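Microbial serine proteinases; subtilisin (Bacillus subtilis, PDB 2GKO) hydrolyses peptide bonds as a cold-adapted, calcium-loaded serine endopeptidase of the subtilase family. Local coordinates at residues P42-N47 against L80-G84; G24-I30 against A93-W99; A214-I219 against D297-F303. Residue numbers count along the deposited sequence, not the author numbering.

Contact 1 of 3, residues P42-N47 against L80-G84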
loop_
_atom_site.group_PDB
_atom_site.type_symbol
_atom_site.label_atom_id
_atom_site.label_comp_id
_atom_site.label_asym_id
_atom_site.label_seq_id
_atom_site.Cartn_x
_atom_site.Cartn_y
_atom_site.Cartn_z
ATOM N N PRO A 42 17.551 -9.592 4.062
ATOM C CA PRO A 42 17.759 -9.541 5.512
ATOM C C PRO A 42 16.777 -8.686 6.289
ATOM O O PRO A 42 16.555 -8.938 7.456
ATOM C CB PRO A 42 19.174 -8.942 5.665
ATOM C CG PRO A 42 19.679 -8.674 4.347
ATOM C CD PRO A 42 18.749 -9.237 3.301
ATOM N N ASP A 43 16.212 -7.669 5.653
ATOM C CA ASP A 43 15.263 -6.793 6.326
ATOM C C ASP A 43 13.816 -7.236 6.160
ATOM O O ASP A 43 12.933 -6.579 6.678
ATOM C CB ASP A 43 15.378 -5.368 5.800
ATOM C CG ASP A 43 16.766 -4.799 5.922
ATOM O OD1 ASP A 43 17.570 -5.301 6.743
ATOM O OD2 ASP A 43 17.124 -3.851 5.217
ATOM N N LEU A 44 13.597 -8.364 5.489
ATOM C CA LEU A 44 12.229 -8.913 5.294
ATOM C C LEU A 44 12.041 -10.334 5.770
ATOM O O LEU A 44 10.945 -10.708 6.137
ATOM C CB LEU A 44 11.830 -8.862 3.814
ATOM C CG LEU A 44 11.796 -7.490 3.159
ATOM C CD1 LEU A 44 11.547 -7.612 1.662
ATOM C CD2 LEU A 44 10.712 -6.656 3.797
ATOM N N SER A 45 13.120 -11.114 5.790
ATOM C CA SER A 45 13.044 -12.564 5.949
ATOM C C SER A 45 12.294 -12.999 7.200
ATOM O O SER A 45 11.521 -13.956 7.188
ATOM C CB SER A 45 14.462 -13.135 5.985
ATOM O OG SER A 45 14.410 -14.545 6.161
ATOM N N ASN A 46 12.527 -12.294 8.288
ATOM C CA ASN A 46 11.931 -12.665 9.550
ATOM C C ASN A 46 10.428 -12.417 9.618
ATOM O O ASN A 46 9.760 -12.922 10.523
ATOM C CB ASN A 46 12.617 -11.921 10.680
ATOM C CG ASN A 46 13.346 -12.859 11.628
ATOM O OD1 ASN A 46 14.157 -13.705 11.217
ATOM N ND2 ASN A 46 13.078 -12.692 12.906
ATOM N N ASN A 47 9.906 -11.596 8.701
ATOM C CA ASN A 47 8.476 -11.344 8.624
ATOM C C ASN A 47 7.763 -12.206 7.583
ATOM O O ASN A 47 6.547 -12.171 7.488
ATOM C CB ASN A 47 8.177 -9.870 8.377
ATOM C CG ASN A 47 8.339 -9.045 9.636
ATOM O OD1 ASN A 47 8.178 -9.572 10.736
ATOM N ND2 ASN A 47 8.618 -7.754 9.488
ATOM N N LEU A 80 6.718 -3.112 5.818
ATOM C CA LEU A 80 7.078 -3.944 6.983
ATOM C C LEU A 80 8.536 -4.392 7.146
ATOM O O LEU A 80 8.807 -5.333 7.893
ATOM C CB LEU A 80 6.108 -5.150 7.081
ATOM C CG LEU A 80 5.924 -6.065 5.858
ATOM C CD1 LEU A 80 7.213 -6.731 5.390
ATOM C CD2 LEU A 80 4.885 -7.129 6.221
ATOM N N ALA A 81 9.483 -3.738 6.471
ATOM C CA ALA A 81 10.911 -4.037 6.701
ATOM C C ALA A 81 11.195 -3.865 8.208
ATOM O O ALA A 81 10.600 -3.017 8.855
ATOM C CB ALA A 81 11.796 -3.130 5.884
ATOM N N ASN A 82 12.071 -4.692 8.749
ATOM C CA ASN A 82 12.220 -4.787 10.206
ATOM C C ASN A 82 13.599 -4.373 10.703
ATOM O O ASN A 82 13.921 -4.635 11.862
ATOM C CB ASN A 82 11.914 -6.210 10.678
ATOM C CG ASN A 82 12.893 -7.223 10.144
ATOM O OD1 ASN A 82 13.929 -6.873 9.610
ATOM N ND2 ASN A 82 12.527 -8.517 10.214
ATOM N N GLY A 83 14.394 -3.763 9.840
ATOM C CA GLY A 83 15.739 -3.315 10.170
ATOM C C GLY A 83 16.787 -4.409 10.213
ATOM O O GLY A 83 17.945 -4.120 10.526
ATOM N N GLY A 84 16.426 -5.651 9.899
ATOM C CA GLY A 84 17.364 -6.760 9.915
ATOM C C GLY A 84 17.928 -7.032 11.294
ATOM O O GLY A 84 17.176 -7.205 12.234
HETATM O O HOH W 1 14.420 -10.013 8.723
HETATM O O HOH W 2 10.458 -9.633 12.346
#

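Contact 2 of 3, residues G24-I30 against A93-W99. With CA (calcium ion), chain B.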
loop_
_atom_site.group_PDB
_atom_site.type_symbol
_atom_site.label_atom_id
_atom_site.label_comp_id
_atom_site.label_asym_id
_atom_site.label_seq_id
_atom_site.Cartn_x
_atom_site.Cartn_y
_atom_site.Cartn_z
ATOM N N GLY A 24 5.345 -2.067 15.655
ATOM C CA GLY A 24 3.927 -2.340 15.575
ATOM C C GLY A 24 3.515 -3.209 14.390
ATOM O O GLY A 24 4.325 -3.532 13.529
ATOM N N GLY A 25 2.250 -3.591 14.386
ATOM C CA GLY A 25 1.682 -4.439 13.349
ATOM C C GLY A 25 1.556 -5.901 13.724
ATOM O O GLY A 25 1.148 -6.709 12.896
ATOM N N ALA A 26 1.906 -6.255 14.966
ATOM C CA ALA A 26 1.921 -7.653 15.372
ATOM C C ALA A 26 0.588 -8.336 15.115
ATOM O O ALA A 26 -0.469 -7.819 15.449
ATOM C CB ALA A 26 2.303 -7.781 16.839
ATOM N N GLY A 27 0.655 -9.512 14.509
ATOM C CA GLY A 27 -0.524 -10.316 14.262
ATOM C C GLY A 27 -1.270 -10.014 12.981
ATOM O O GLY A 27 -2.082 -10.832 12.571
ATOM N N ILE A 28 -0.977 -8.880 12.343
ATOM C CA ILE A 28 -1.694 -8.491 11.144
ATOM C C ILE A 28 -0.902 -8.916 9.946
ATOM O O ILE A 28 0.316 -8.755 9.903
ATOM C CB ILE A 28 -1.943 -6.979 11.108
ATOM C CG1 ILE A 28 -2.595 -6.501 12.416
ATOM C CG2 ILE A 28 -2.800 -6.625 9.894
ATOM C CD1 ILE A 28 -3.913 -7.141 12.746
ATOM N N ASN A 29 -1.599 -9.448 8.940
ATOM C CA ASN A 29 -0.948 -9.954 7.726
ATOM C C ASN A 29 -1.102 -8.947 6.610
ATOM O O ASN A 29 -2.206 -8.479 6.358
ATOM C CB ASN A 29 -1.586 -11.281 7.308
ATOM C CG ASN A 29 -1.665 -12.255 8.455
ATOM O OD1 ASN A 29 -0.639 -12.836 8.840
ATOM N ND2 ASN A 29 -2.848 -12.378 9.066
ATOM N N ILE A 30 0.012 -8.538 6.015
ATOM C CA ILE A 30 -0.001 -7.697 4.835
ATOM C C ILE A 30 0.305 -8.574 3.630
ATOM O O ILE A 30 1.401 -9.126 3.481
ATOM C CB ILE A 30 0.994 -6.503 4.947
ATOM C CG1 ILE A 30 0.688 -5.657 6.191
ATOM C CG2 ILE A 30 0.899 -5.635 3.701
ATOM C CD1 ILE A 30 1.662 -4.511 6.423
ATOM N N ALA A 93 5.296 -0.958 9.606
ATOM C CA ALA A 93 4.767 -1.959 10.560
ATOM C C ALA A 93 5.720 -3.156 10.593
ATOM O O ALA A 93 5.412 -4.223 10.039
ATOM C CB ALA A 93 3.388 -2.399 10.147
ATOM N N PRO A 94 6.867 -3.018 11.249
ATOM C CA PRO A 94 7.915 -4.047 11.191
ATOM C C PRO A 94 7.588 -5.354 11.916
ATOM O O PRO A 94 8.376 -6.291 11.805
ATOM C CB PRO A 94 9.099 -3.354 11.861
ATOM C CG PRO A 94 8.441 -2.455 12.869
ATOM C CD PRO A 94 7.282 -1.869 12.082
ATOM N N GLU A 95 6.500 -5.389 12.666
ATOM C CA GLU A 95 6.052 -6.627 13.317
ATOM C C GLU A 95 4.929 -7.335 12.562
ATOM O O GLU A 95 4.492 -8.399 12.971
ATOM C CB GLU A 95 5.554 -6.334 14.706
ATOM C CG GLU A 95 6.648 -5.760 15.599
ATOM C CD GLU A 95 6.110 -5.316 16.940
ATOM O OE1 GLU A 95 5.413 -6.099 17.595
ATOM O OE2 GLU A 95 6.392 -4.167 17.341
ATOM N N ALA A 96 4.467 -6.742 11.466
ATOM C CA ALA A 96 3.467 -7.415 10.633
ATOM C C ALA A 96 4.010 -8.684 9.951
ATOM O O ALA A 96 5.222 -8.898 9.826
ATOM C CB ALA A 96 2.893 -6.446 9.608
ATOM N N ASP A 97 3.084 -9.539 9.521
ATOM C CA ASP A 97 3.428 -10.772 8.840
ATOM C C ASP A 97 3.281 -10.524 7.348
ATOM O O ASP A 97 2.243 -10.045 6.911
ATOM C CB ASP A 97 2.460 -11.875 9.224
ATOM C CG ASP A 97 2.429 -12.189 10.704
ATOM O OD1 ASP A 97 3.370 -11.817 11.444
ATOM O OD2 ASP A 97 1.489 -12.852 11.197
ATOM N N LEU A 98 4.292 -10.879 6.574
ATOM C CA LEU A 98 4.250 -10.701 5.125
ATOM C C LEU A 98 3.691 -11.933 4.430
ATOM O O LEU A 98 4.181 -13.042 4.632
ATOM C CB LEU A 98 5.658 -10.421 4.574
ATOM C CG LEU A 98 5.819 -10.326 3.062
ATOM C CD1 LEU A 98 4.941 -9.191 2.497
ATOM C CD2 LEU A 98 7.275 -10.153 2.743
ATOM N N TRP A 99 2.666 -11.719 3.603
ATOM C CA TRP A 99 2.178 -12.723 2.655
ATOM C C TRP A 99 2.550 -12.210 1.278
ATOM O O TRP A 99 1.942 -11.265 0.771
ATOM C CB TRP A 99 0.663 -12.898 2.728
ATOM C CG TRP A 99 0.160 -13.454 3.994
ATOM C CD1 TRP A 99 0.877 -13.707 5.145
ATOM C CD2 TRP A 99 -1.187 -13.806 4.286
ATOM N NE1 TRP A 99 0.050 -14.215 6.116
ATOM C CE2 TRP A 99 -1.228 -14.276 5.623
ATOM C CE3 TRP A 99 -2.377 -13.775 3.549
ATOM C CZ2 TRP A 99 -2.417 -14.713 6.232
ATOM C CZ3 TRP A 99 -3.550 -14.209 4.153
ATOM C CH2 TRP A 99 -3.557 -14.684 5.467
HETATM CA CA CA B . 0.011 -14.214 10.402
HETATM O O HOH W 3 2.514 -4.663 17.374
HETATM O O HOH W 4 3.186 -10.492 13.781
HETATM O O HOH W 5 -1.414 -13.408 11.825
HETATM O O HOH W 6 0.407 -15.806 12.006
HETATM O O HOH W 7 -1.712 -15.632 9.749
#

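Contact 3 of 3, residues A214-I219 against D297-F303. With CA (calcium ion), chain C; CA (calcium ion), chain D.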
loop_
_atom_site.group_PDB
_atom_site.type_symbol
_atom_site.label_atom_id
_atom_site.label_comp_id
_atom_site.label_asym_id
_atom_site.label_seq_id
_atom_site.Cartn_x
_atom_site.Cartn_y
_atom_site.Cartn_z
ATOM N N ALA A 214 -16.048 14.704 -5.342
ATOM C CA ALA A 214 -15.041 15.132 -4.369
ATOM C C ALA A 214 -15.628 16.136 -3.367
ATOM O O ALA A 214 -16.672 16.715 -3.614
ATOM C CB ALA A 214 -13.853 15.736 -5.091
ATOM N N GLY A 215 -14.952 16.311 -2.235
ATOM C CA GLY A 215 -15.265 17.368 -1.288
ATOM C C GLY A 215 -16.311 16.999 -0.256
ATOM O O GLY A 215 -16.732 17.861 0.501
ATOM N N ASP A 216 -16.739 15.742 -0.216
ATOM C CA ASP A 216 -17.826 15.328 0.688
ATOM C C ASP A 216 -17.386 14.436 1.863
ATOM O O ASP A 216 -18.198 14.103 2.745
ATOM C CB ASP A 216 -18.972 14.691 -0.093
ATOM C CG ASP A 216 -18.567 13.449 -0.840
ATOM O OD1 ASP A 216 -17.354 13.181 -0.923
ATOM O OD2 ASP A 216 -19.383 12.680 -1.401
ATOM N N TYR A 217 -16.103 14.076 1.895
ATOM C CA TYR A 217 -15.570 13.180 2.911
ATOM C C TYR A 217 -16.359 11.866 2.976
ATOM O O TYR A 217 -16.543 11.282 4.052
ATOM C CB TYR A 217 -15.508 13.875 4.272
ATOM C CG TYR A 217 -14.379 14.876 4.431
ATOM C CD1 TYR A 217 -14.623 16.249 4.341
ATOM C CD2 TYR A 217 -13.072 14.470 4.695
ATOM C CE1 TYR A 217 -13.619 17.167 4.512
ATOM C CE2 TYR A 217 -12.061 15.390 4.865
ATOM C CZ TYR A 217 -12.337 16.751 4.766
ATOM O OH TYR A 217 -11.346 17.704 4.950
ATOM N N VAL A 218 -16.804 11.407 1.819
ATOM C CA VAL A 218 -17.478 10.127 1.668
ATOM C C VAL A 218 -16.940 9.490 0.395
ATOM O O VAL A 218 -16.973 10.113 -0.665
ATOM C CB VAL A 218 -19.011 10.306 1.532
ATOM C CG1 VAL A 218 -19.682 9.008 1.190
ATOM C CG2 VAL A 218 -19.594 10.904 2.816
ATOM N N ILE A 219 -16.447 8.262 0.484
ATOM C CA ILE A 219 -15.810 7.623 -0.669
ATOM C C ILE A 219 -16.819 6.946 -1.578
ATOM O O ILE A 219 -17.538 6.036 -1.166
ATOM C CB ILE A 219 -14.744 6.597 -0.214
ATOM C CG1 ILE A 219 -13.657 7.281 0.621
ATOM C CG2 ILE A 219 -14.206 5.792 -1.420
ATOM C CD1 ILE A 219 -12.786 8.288 -0.121
ATOM N N ASP A 297 -11.486 17.820 1.468
ATOM C CA ASP A 297 -11.389 16.583 0.708
ATOM C C ASP A 297 -11.251 16.968 -0.771
ATOM O O ASP A 297 -12.156 17.590 -1.326
ATOM C CB ASP A 297 -12.656 15.772 0.974
ATOM C CG ASP A 297 -12.799 14.580 0.087
ATOM O OD1 ASP A 297 -13.949 14.145 -0.070
ATOM O OD2 ASP A 297 -11.822 14.028 -0.495
ATOM N N ASP A 298 -10.124 16.618 -1.396
ATOM C CA ASP A 298 -9.863 17.041 -2.779
ATOM C C ASP A 298 -9.413 15.882 -3.655
ATOM O O ASP A 298 -9.102 14.792 -3.172
ATOM C CB ASP A 298 -8.892 18.226 -2.822
ATOM C CG ASP A 298 -7.560 17.912 -2.214
ATOM O OD1 ASP A 298 -6.876 17.037 -2.771
ATOM O OD2 ASP A 298 -7.080 18.482 -1.216
ATOM N N ILE A 299 -9.413 16.108 -4.962
ATOM C CA ILE A 299 -9.141 15.023 -5.908
ATOM C C ILE A 299 -7.664 14.634 -5.968
ATOM O O ILE A 299 -7.331 13.565 -6.483
ATOM C CB ILE A 299 -9.641 15.348 -7.348
ATOM C CG1 ILE A 299 -8.917 16.571 -7.916
ATOM C CG2 ILE A 299 -11.155 15.515 -7.364
ATOM C CD1 ILE A 299 -9.301 16.876 -9.345
ATOM N N ALA A 300 -6.787 15.490 -5.469
ATOM C CA ALA A 300 -5.355 15.211 -5.461
ATOM C C ALA A 300 -4.940 14.305 -4.316
ATOM O O ALA A 300 -4.132 13.397 -4.493
ATOM C CB ALA A 300 -4.579 16.481 -5.394
ATOM N N SER A 301 -5.521 14.551 -3.149
ATOM C CA SER A 301 -5.040 13.976 -1.903
ATOM C C SER A 301 -6.114 13.265 -1.079
ATOM O O SER A 301 -5.801 12.734 -0.024
ATOM C CB SER A 301 -4.379 15.066 -1.070
ATOM O OG SER A 301 -5.315 16.080 -0.722
ATOM N N GLY A 302 -7.351 13.212 -1.573
ATOM C CA GLY A 302 -8.464 12.702 -0.800
ATOM C C GLY A 302 -8.590 13.465 0.518
ATOM O O GLY A 302 -8.469 14.696 0.545
ATOM N N PHE A 303 -8.780 12.730 1.612
ATOM C CA PHE A 303 -9.083 13.338 2.924
ATOM C C PHE A 303 -7.860 13.970 3.567
ATOM O O PHE A 303 -7.981 14.863 4.420
ATOM C CB PHE A 303 -9.649 12.297 3.888
ATOM C CG PHE A 303 -10.966 11.671 3.480
ATOM C CD1 PHE A 303 -11.582 11.909 2.243
ATOM C CD2 PHE A 303 -11.609 10.833 4.387
ATOM C CE1 PHE A 303 -12.756 11.298 1.904
ATOM C CE2 PHE A 303 -12.779 10.226 4.064
ATOM C CZ PHE A 303 -13.377 10.455 2.830
HETATM CA CA CA C . -16.655 11.487 -2.467
HETATM CA CA CA D . -7.061 18.930 1.054
HETATM O O HOH W 8 -14.116 19.006 1.707
HETATM O O HOH W 9 -8.956 17.026 5.625
HETATM O O HOH W 10 -14.456 12.140 -1.716
HETATM O O HOH W 11 -6.538 16.609 1.576
#

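Contact 1 of 3, residues P42-N47 against L80-G84
Two loops of the subtilisin fold meet here, and an Asx turn at Asn-82 shapes one of them. Residues 80-84 follow helix 71-80; residues 42-47 lead into strand 48-53. In the turn, Asn-82 OD1 accepts from Gly-84 N at 2.8 Å. The backbone of Asn-82 faces the other loop: its N donates to Asp-43 O at 2.9 Å. Ala-81 CA adds a CA-H...O contact to Asp-43 O at 3.2 Å. Gly-84 CA lies 3.4 Å from Pro-42 O. Gly-84 has positive phi, and a CB there would clash with Asp-43 OD1; Asp-43 OD2 is hydrogen-bonded to Tyr-242 OH and Val-89 N. Apolar packing adds Leu-44 CD2 on Leu-80 CD1 at 3.8 Å and on Ala-81 CB at 4.2 Å. Asn-47 ND2 donates to Leu-80 O at 2.9 Å and also to Pro-94 O, so one amide ties its loop to both ends of the connection between helix 71-80 and strand 97-102. Two waters bridge the segments. One donates to Pro-42 O at 2.7 Å and accepts from Asn-46 N at 3.0 Å and Asn-82 ND2 at 2.8 Å. A second accepts from Asn-82 ND2 at 3.2 Å and donates to Asn-47 OD1 at 2.8 Å.

Contact 2 of 3, residues G24-I30 against A93-W99
This is a parallel strand pairing in the main sheet of the subtilisin fold, with a calcium site at the start of the two strands. Asn-29 pairs with Asp-97 and Ile-30 with Leu-98. Asp-97 N donates to Ile-28 O at 2.9 Å, Ile-30 N to Asp-97 O at 2.8 Å and Trp-99 N to Ile-30 O at 2.9 Å. On one face, Asn-29 OD1 and Asp-97 OD2 each bind calcium at 2.2 Å; Glu-49 and three waters are further ligands. Asn-29 ND2 is hydrogen-bonded to Lys-132 O. Asn-29 CB lies over the five-membered ring of Trp-99, a CH-pi contact. A type II turn (Gly-25 to Ile-28) and a type I turn (Ala-93 to Ala-96) precede the strands. Just before the first, Glu-95 N donates to Gly-24 O at 3.0 Å and Gly-24 N to Glu-95 OE2 at 2.9 Å. A CB on Gly-25 would clash with Ala-93 CB. Ile-30 packs on helices 71-80 and 248-265, while strand 29-34 pairs with strand 133-137 and strand 97-102 with strand 48-53.

Contact 3 of 3, residues A214-I219 against D297-F303
Phe-303 and Tyr-217 meet edge-to-face, the edge of Tyr-217 toward the face of Phe-303, with ring centroids 5.1 Å apart and planes at 60°. Ile-219 CD1 adds a contact to Phe-303 CE1 at 3.6 Å. Asp-297 CB sits over the Tyr-217 ring, 3.7 Å from its centroid, as a CH-pi contact. Further along, Ala-214 CB touches Ile-299 CG2 at 3.5 Å. Helix 271-283 borders this packing through Ser-283, which touches the side chains of both Tyr-217 and Phe-303. A largely exposed loop, 214-219, thus packs on a buried one, 297-303, in the subtilisin fold; each carries part of a different calcium site. Asp-216 OD1 and Val-218 O bind one ion at 2.4 and 2.3 Å; Asp-298 OD2 binds the other at 2.3 Å. Asp-298 OD1 forms an Asx motif, accepting from Ser-301 N at 2.9 Å. Between the loops, Tyr-217 N donates to Asp-297 OD1 at 2.9 Å, and Gly-215 N makes a weak hydrogen bond to Asp-297 OD1 at 3.2 Å. Asp-297 OD1 also accepts at 2.6 Å from a water that binds the first calcium.

Overall arrangement
From the N terminus, residues 24-30 enter strand 29-34. Contact 2 closes the loop to residues 93-99, and contact 1 is nested inside it, closing the shorter loop from 42-47 to 80-84. The two touch: Asn-47 ND2 and O lie 2.8 Å from Pro-94 O and Leu-98 N respectively, both probable hydrogen bonds. Together they join strands 29-34, 48-53 and 97-102 to the end of helix 71-80. Contact 3 follows in series. It closes from 214-219 to 297-303, tying the loop before strand 226-229 to the segment after helix 271-283. It lies on the opposite side of the chain's centre, its centre about 28 Å from that of contact 2.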